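Side-chain contacts in prolyl endopeptidase (PDB 2BKL), which probably cleaves oligopeptides on the carboxyl side of proline, and far less readily of alanine, as a serine peptidase of the S9A family: residues F82-T87 and G104-L109; L96-G101 and I152-G157. All blocks are in the same frame, centred on the assembly; numbering follows the deposited sequence.

Contact 1. Residues F82-T87 and G104-L109; sequences FFYVRT and GQEKVL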
loop_
_atom_site.group_PDB
_atom_site.type_symbol
_atom_site.label_atom_id
_atom_site.label_comp_id
_atom_site.label_asym_id
_atom_site.label_seq_id
_atom_site.Cartn_x
_atom_site.Cartn_y
_atom_site.Cartn_z
ATOM N N PHE A 82 5.282 -8.967 25.695
ATOM C CA PHE A 82 5.190 -9.172 24.282
ATOM C C PHE A 82 3.803 -8.799 23.828
ATOM O O PHE A 82 2.823 -9.150 24.491
ATOM C CB PHE A 82 5.427 -10.651 23.936
ATOM C CG PHE A 82 6.835 -11.103 24.114
ATOM C CD1 PHE A 82 7.351 -11.306 25.378
ATOM C CD2 PHE A 82 7.624 -11.394 23.014
ATOM C CE1 PHE A 82 8.663 -11.756 25.554
ATOM C CE2 PHE A 82 8.924 -11.853 23.185
ATOM C CZ PHE A 82 9.437 -12.015 24.458
ATOM N N PHE A 83 3.720 -8.125 22.694
ATOM C CA PHE A 83 2.469 -7.638 22.132
ATOM C C PHE A 83 2.415 -8.029 20.674
ATOM O O PHE A 83 3.381 -7.829 19.935
ATOM C CB PHE A 83 2.380 -6.111 22.223
ATOM C CG PHE A 83 2.396 -5.585 23.627
ATOM C CD1 PHE A 83 3.573 -5.489 24.345
ATOM C CD2 PHE A 83 1.223 -5.241 24.265
ATOM C CE1 PHE A 83 3.568 -5.031 25.660
ATOM C CE2 PHE A 83 1.238 -4.774 25.576
ATOM C CZ PHE A 83 2.390 -4.676 26.244
ATOM N N TYR A 84 1.303 -8.578 20.215
ATOM C CA TYR A 84 1.241 -9.160 18.884
ATOM C C TYR A 84 -0.209 -9.400 18.497
ATOM O O TYR A 84 -1.078 -9.569 19.367
ATOM C CB TYR A 84 2.072 -10.479 18.822
ATOM C CG TYR A 84 1.690 -11.411 19.945
ATOM C CD1 TYR A 84 2.305 -11.310 21.175
ATOM C CD2 TYR A 84 0.647 -12.322 19.805
ATOM C CE1 TYR A 84 1.936 -12.095 22.225
ATOM C CE2 TYR A 84 0.274 -13.120 20.861
ATOM C CZ TYR A 84 0.913 -12.993 22.071
ATOM O OH TYR A 84 0.576 -13.765 23.151
ATOM N N VAL A 85 -0.466 -9.365 17.206
ATOM C CA VAL A 85 -1.787 -9.603 16.671
ATOM C C VAL A 85 -1.945 -11.061 16.228
ATOM O O VAL A 85 -1.023 -11.647 15.651
ATOM C CB VAL A 85 -2.033 -8.632 15.524
ATOM C CG1 VAL A 85 -3.284 -8.967 14.771
ATOM C CG2 VAL A 85 -2.128 -7.203 16.074
ATOM N N ARG A 86 -3.120 -11.643 16.475
ATOM C CA ARG A 86 -3.468 -12.956 15.959
ATOM C C ARG A 86 -4.702 -12.874 15.095
ATOM O O ARG A 86 -5.580 -12.056 15.329
ATOM C CB ARG A 86 -3.810 -13.934 17.079
ATOM C CG ARG A 86 -2.655 -14.364 17.988
ATOM C CD ARG A 86 -3.051 -15.497 18.922
ATOM N NE ARG A 86 -2.009 -15.956 19.834
ATOM C CZ ARG A 86 -1.073 -16.845 19.537
ATOM N NH1 ARG A 86 -0.993 -17.358 18.322
ATOM N NH2 ARG A 86 -0.181 -17.191 20.460
ATOM N N THR A 87 -4.789 -13.756 14.111
ATOM C CA THR A 87 -6.081 -14.085 13.542
ATOM C C THR A 87 -6.491 -15.462 14.045
ATOM O O THR A 87 -5.658 -16.316 14.336
ATOM C CB THR A 87 -6.081 -14.108 12.009
ATOM O OG1 THR A 87 -5.137 -15.082 11.512
ATOM C CG2 THR A 87 -5.667 -12.759 11.419
ATOM N N GLY A 104 4.461 -16.623 29.176
ATOM C CA GLY A 104 3.345 -16.263 30.036
ATOM C C GLY A 104 2.019 -16.471 29.305
ATOM O O GLY A 104 1.975 -16.528 28.075
ATOM N N GLN A 105 0.933 -16.599 30.055
ATOM C CA GLN A 105 -0.377 -16.796 29.420
ATOM C C GLN A 105 -0.831 -15.492 28.776
ATOM O O GLN A 105 -0.788 -14.427 29.387
ATOM C CB GLN A 105 -1.457 -17.280 30.394
ATOM C CG GLN A 105 -1.972 -18.733 30.146
ATOM C CD GLN A 105 -2.506 -19.026 28.732
ATOM O OE1 GLN A 105 -3.623 -18.664 28.402
ATOM N NE2 GLN A 105 -1.685 -19.663 27.906
ATOM N N GLU A 106 -1.276 -15.605 27.543
ATOM C CA GLU A 106 -1.655 -14.441 26.788
ATOM C C GLU A 106 -3.074 -14.006 27.116
ATOM O O GLU A 106 -3.935 -14.806 27.521
ATOM C CB GLU A 106 -1.491 -14.681 25.297
ATOM C CG GLU A 106 -2.399 -15.736 24.729
ATOM C CD GLU A 106 -2.244 -15.866 23.242
ATOM O OE1 GLU A 106 -1.163 -15.530 22.725
ATOM O OE2 GLU A 106 -3.203 -16.314 22.600
ATOM N N LYS A 107 -3.299 -12.716 26.923
ATOM C CA LYS A 107 -4.566 -12.072 27.186
ATOM C C LYS A 107 -4.945 -11.164 26.023
ATOM O O LYS A 107 -4.093 -10.493 25.427
ATOM C CB LYS A 107 -4.466 -11.260 28.471
ATOM C CG LYS A 107 -4.402 -12.170 29.728
ATOM C CD LYS A 107 -4.068 -11.405 31.010
ATOM C CE LYS A 107 -3.096 -12.191 31.931
ATOM N NZ LYS A 107 -1.817 -11.432 32.165
ATOM N N VAL A 108 -6.225 -11.137 25.697
ATOM C CA VAL A 108 -6.743 -10.212 24.712
ATOM C C VAL A 108 -6.627 -8.801 25.263
ATOM O O VAL A 108 -7.002 -8.547 26.408
ATOM C CB VAL A 108 -8.231 -10.490 24.429
ATOM C CG1 VAL A 108 -8.834 -9.384 23.563
ATOM C CG2 VAL A 108 -8.410 -11.829 23.777
ATOM N N LEU A 109 -6.108 -7.887 24.453
ATOM C CA LEU A 109 -5.970 -6.474 24.838
ATOM C C LEU A 109 -6.961 -5.625 24.056
ATOM O O LEU A 109 -7.733 -4.855 24.636
ATOM C CB LEU A 109 -4.560 -5.962 24.534
ATOM C CG LEU A 109 -4.249 -4.548 25.055
ATOM C CD1 LEU A 109 -4.458 -4.393 26.551
ATOM C CD2 LEU A 109 -2.823 -4.196 24.693
#
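A salt bridge from Arg86 to Glu106, reinforced by the hydroxyl of Tyr84, joins residues 82-87 and 104-109 across the face of a propeller blade, reaching over the strand that lies between them. Glu106 comes from the opposite direction to Arg86, with CG held between its backbone N and carbonyl carbon (chi1 65°) and the chain extended beyond. Arg86 grips side-on: NE and NH2 both point at OE1 of Glu106, each 3.0 Å away, and OE1 lies in the guanidinium plane. A weak further bond runs from NE of Arg86 to OE2 of Glu106. Guanidinium and carboxylate planes are turned 59° apart, and both good bonds fall on one oxygen. From the anti side of OE1 of Glu106, 23° out of the carboxylate plane, OH of Tyr84 donates a short bond of 2.5 Å, with OE1 in the plane of the phenol ring, at its edge. The blade is one of the seven antiparallel sheets of the N-terminal beta-propeller, and its inner strand 95-100 supplies Arg99, which salt-bridges OE1 of Glu106 and also bonds the Tyr84 hydroxyl. One carboxylate oxygen thus collects two arginines and a phenol, which would be expected to favour the ionised acid. A glutamine in place of Glu106 would probably leave Arg86 and Arg99 side by side without the negative charge that both pair with. On the other face of the sheet the contact is apolar: CE2 at the ring edge of Phe83 meets CD2 of Leu109 at 4.2 Å, and the Phe83 ring packs on Trp126 and Val128 of strand 121-128.

Contact 2. Residues L96-G101 and I152-G157; sequences LYWRQG and IDVDSG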
loop_
_atom_site.group_PDB
_atom_site.type_symbol
_atom_site.label_atom_id
_atom_site.label_comp_id
_atom_site.label_asym_id
_atom_site.label_seq_id
_atom_site.Cartn_x
_atom_site.Cartn_y
_atom_site.Cartn_z
ATOM N N LEU A 96 -5.436 -7.953 19.042
ATOM C CA LEU A 96 -4.169 -7.636 19.701
ATOM C C LEU A 96 -4.119 -8.314 21.073
ATOM O O LEU A 96 -5.018 -8.136 21.876
ATOM C CB LEU A 96 -4.028 -6.120 19.867
ATOM C CG LEU A 96 -2.723 -5.679 20.519
ATOM C CD1 LEU A 96 -1.515 -6.077 19.725
ATOM C CD2 LEU A 96 -2.686 -4.158 20.736
ATOM N N TYR A 97 -3.101 -9.143 21.284
ATOM C CA TYR A 97 -2.813 -9.856 22.515
ATOM C C TYR A 97 -1.553 -9.343 23.177
ATOM O O TYR A 97 -0.682 -8.753 22.530
ATOM C CB TYR A 97 -2.559 -11.336 22.179
ATOM C CG TYR A 97 -3.807 -12.103 21.847
ATOM C CD1 TYR A 97 -4.332 -12.088 20.581
ATOM C CD2 TYR A 97 -4.460 -12.845 22.827
ATOM C CE1 TYR A 97 -5.486 -12.797 20.283
ATOM C CE2 TYR A 97 -5.621 -13.545 22.536
ATOM C CZ TYR A 97 -6.108 -13.513 21.256
ATOM O OH TYR A 97 -7.265 -14.205 20.966
ATOM N N TRP A 98 -1.412 -9.634 24.458
ATOM C CA TRP A 98 -0.160 -9.462 25.159
ATOM C C TRP A 98 0.097 -10.616 26.117
ATOM O O TRP A 98 -0.821 -11.349 26.508
ATOM C CB TRP A 98 -0.090 -8.113 25.906
ATOM C CG TRP A 98 -0.895 -8.071 27.167
ATOM C CD1 TRP A 98 -2.239 -7.903 27.271
ATOM C CD2 TRP A 98 -0.403 -8.166 28.503
ATOM N NE1 TRP A 98 -2.624 -7.926 28.585
ATOM C CE2 TRP A 98 -1.513 -8.062 29.368
ATOM C CE3 TRP A 98 0.861 -8.326 29.063
ATOM C CZ2 TRP A 98 -1.388 -8.117 30.756
ATOM C CZ3 TRP A 98 0.983 -8.377 30.449
ATOM C CH2 TRP A 98 -0.132 -8.267 31.272
ATOM N N ARG A 99 1.364 -10.773 26.484
ATOM C CA ARG A 99 1.747 -11.697 27.524
ATOM C C ARG A 99 2.964 -11.192 28.264
ATOM O O ARG A 99 3.788 -10.412 27.722
ATOM C CB ARG A 99 2.020 -13.089 26.964
ATOM C CG ARG A 99 3.170 -13.175 25.998
ATOM C CD ARG A 99 3.538 -14.610 25.614
ATOM N NE ARG A 99 2.533 -15.203 24.756
ATOM C CZ ARG A 99 2.457 -16.489 24.459
ATOM N NH1 ARG A 99 3.327 -17.350 24.966
ATOM N NH2 ARG A 99 1.488 -16.922 23.656
ATOM N N GLN A 100 3.081 -11.646 29.506
ATOM C CA GLN A 100 4.218 -11.335 30.340
ATOM C C GLN A 100 5.256 -12.426 30.171
ATOM O O GLN A 100 5.033 -13.577 30.574
ATOM C CB GLN A 100 3.782 -11.267 31.791
ATOM C CG GLN A 100 4.916 -10.830 32.714
ATOM C CD GLN A 100 5.089 -9.328 32.681
ATOM O OE1 GLN A 100 4.129 -8.607 32.876
ATOM N NE2 GLN A 100 6.305 -8.864 32.405
ATOM N N GLY A 101 6.396 -12.082 29.600
ATOM C CA GLY A 101 7.436 -13.054 29.321
ATOM C C GLY A 101 7.127 -13.930 28.123
ATOM O O GLY A 101 6.006 -13.973 27.603
ATOM N N ILE A 152 -5.094 2.600 25.980
ATOM C CA ILE A 152 -5.558 1.574 26.886
ATOM C C ILE A 152 -4.480 1.268 27.904
ATOM O O ILE A 152 -3.286 1.199 27.562
ATOM C CB ILE A 152 -6.004 0.284 26.135
ATOM C CG1 ILE A 152 -6.578 -0.736 27.111
ATOM C CG2 ILE A 152 -4.878 -0.295 25.270
ATOM C CD1 ILE A 152 -7.317 -1.911 26.458
ATOM N N ASP A 153 -4.899 1.069 29.144
ATOM C CA ASP A 153 -4.029 0.597 30.207
ATOM C C ASP A 153 -3.960 -0.928 30.135
ATOM O O ASP A 153 -4.974 -1.596 30.218
ATOM C CB ASP A 153 -4.592 1.052 31.550
ATOM C CG ASP A 153 -3.757 0.597 32.707
ATOM O OD1 ASP A 153 -2.687 1.208 32.938
ATOM O OD2 ASP A 153 -4.086 -0.402 33.402
ATOM N N VAL A 154 -2.753 -1.475 29.967
ATOM C CA VAL A 154 -2.590 -2.896 29.692
ATOM C C VAL A 154 -3.020 -3.777 30.869
ATOM O O VAL A 154 -3.757 -4.739 30.674
ATOM C CB VAL A 154 -1.112 -3.192 29.260
ATOM C CG1 VAL A 154 -0.846 -4.699 29.117
ATOM C CG2 VAL A 154 -0.811 -2.489 27.953
ATOM N N ASP A 155 -2.604 -3.419 32.074
ATOM C CA ASP A 155 -2.859 -4.264 33.233
ATOM C C ASP A 155 -4.359 -4.394 33.517
ATOM O O ASP A 155 -4.841 -5.468 33.801
ATOM C CB ASP A 155 -2.184 -3.702 34.477
ATOM C CG ASP A 155 -0.693 -3.970 34.517
ATOM O OD1 ASP A 155 -0.216 -4.898 33.840
ATOM O OD2 ASP A 155 0.069 -3.296 35.237
ATOM N N SER A 156 -5.082 -3.291 33.369
ATOM C CA SER A 156 -6.507 -3.222 33.721
ATOM C C SER A 156 -7.455 -3.372 32.563
ATOM O O SER A 156 -8.636 -3.658 32.771
ATOM C CB SER A 156 -6.780 -1.867 34.390
ATOM O OG SER A 156 -6.704 -0.772 33.484
ATOM N N GLY A 157 -6.956 -3.139 31.344
ATOM C CA GLY A 157 -7.787 -3.063 30.157
ATOM C C GLY A 157 -8.683 -1.838 30.052
ATOM O O GLY A 157 -9.541 -1.781 29.171
HETATM O O HOH W 1 -5.198 -6.794 29.876
#
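With CG of Trp98 set between its backbone N and carbonyl carbon (chi1 76°), the indole presents one face to Val154, whose CG1, anti to the backbone N (chi1 173°), sits over it. The methyl makes a CH-pi contact, 3.5 Å from the centroid of the five-membered ring of Trp98 and 14° off its normal; CE2 of Trp98 is the nearest atom, 3.4 Å from CG1 of Val154. A water completes the contact at the nitrogen: it accepts from NE1 of Trp98 at 3.1 Å and donates to the carbonyl O of Val154 at 2.6 Å. Val154 sits in a turn that starts with an Asx motif at Asp153, whose OD2 takes bonds from N of Ser156 (3.1 Å) and OG of Ser156 (2.6 Å), arriving from opposite faces of the carboxylate plane. OD1 of Asp155 passes CH2 of Trp98 at 4.2 Å, and its carboxylate is salt-bridged to Arg81, whose NE bonds OE1 of Gln100. Val154, just past the end of strand 148-153, packs also on Val135 of strand 134-141, so the indole on strand 95-100 meets the turn that leaves the edge strand of the next propeller blade.

In the fold
Contacts 1 and 2 have centres about 8 Å apart; contact 1 lies within one blade and contact 2 joins that blade to the next. Backbone bonds stitch them together: N of Leu109 lies 2.8 Å from O of Leu96, and N of Tyr97 2.8 Å from O of Tyr84. The polar cluster of contact 1 lies on one face of the blade; Phe83, Leu109 and Trp98 belong to the other, where Phe83 also touches Val154 and CD1 of Ile152 comes within 3.5 Å of O of Leu109. Neither contact contributes a residue to the pocket of the bound benzyloxycarbonyl-alanyl-proline ligand, which includes Ser533 and His651 of the probable catalytic triad.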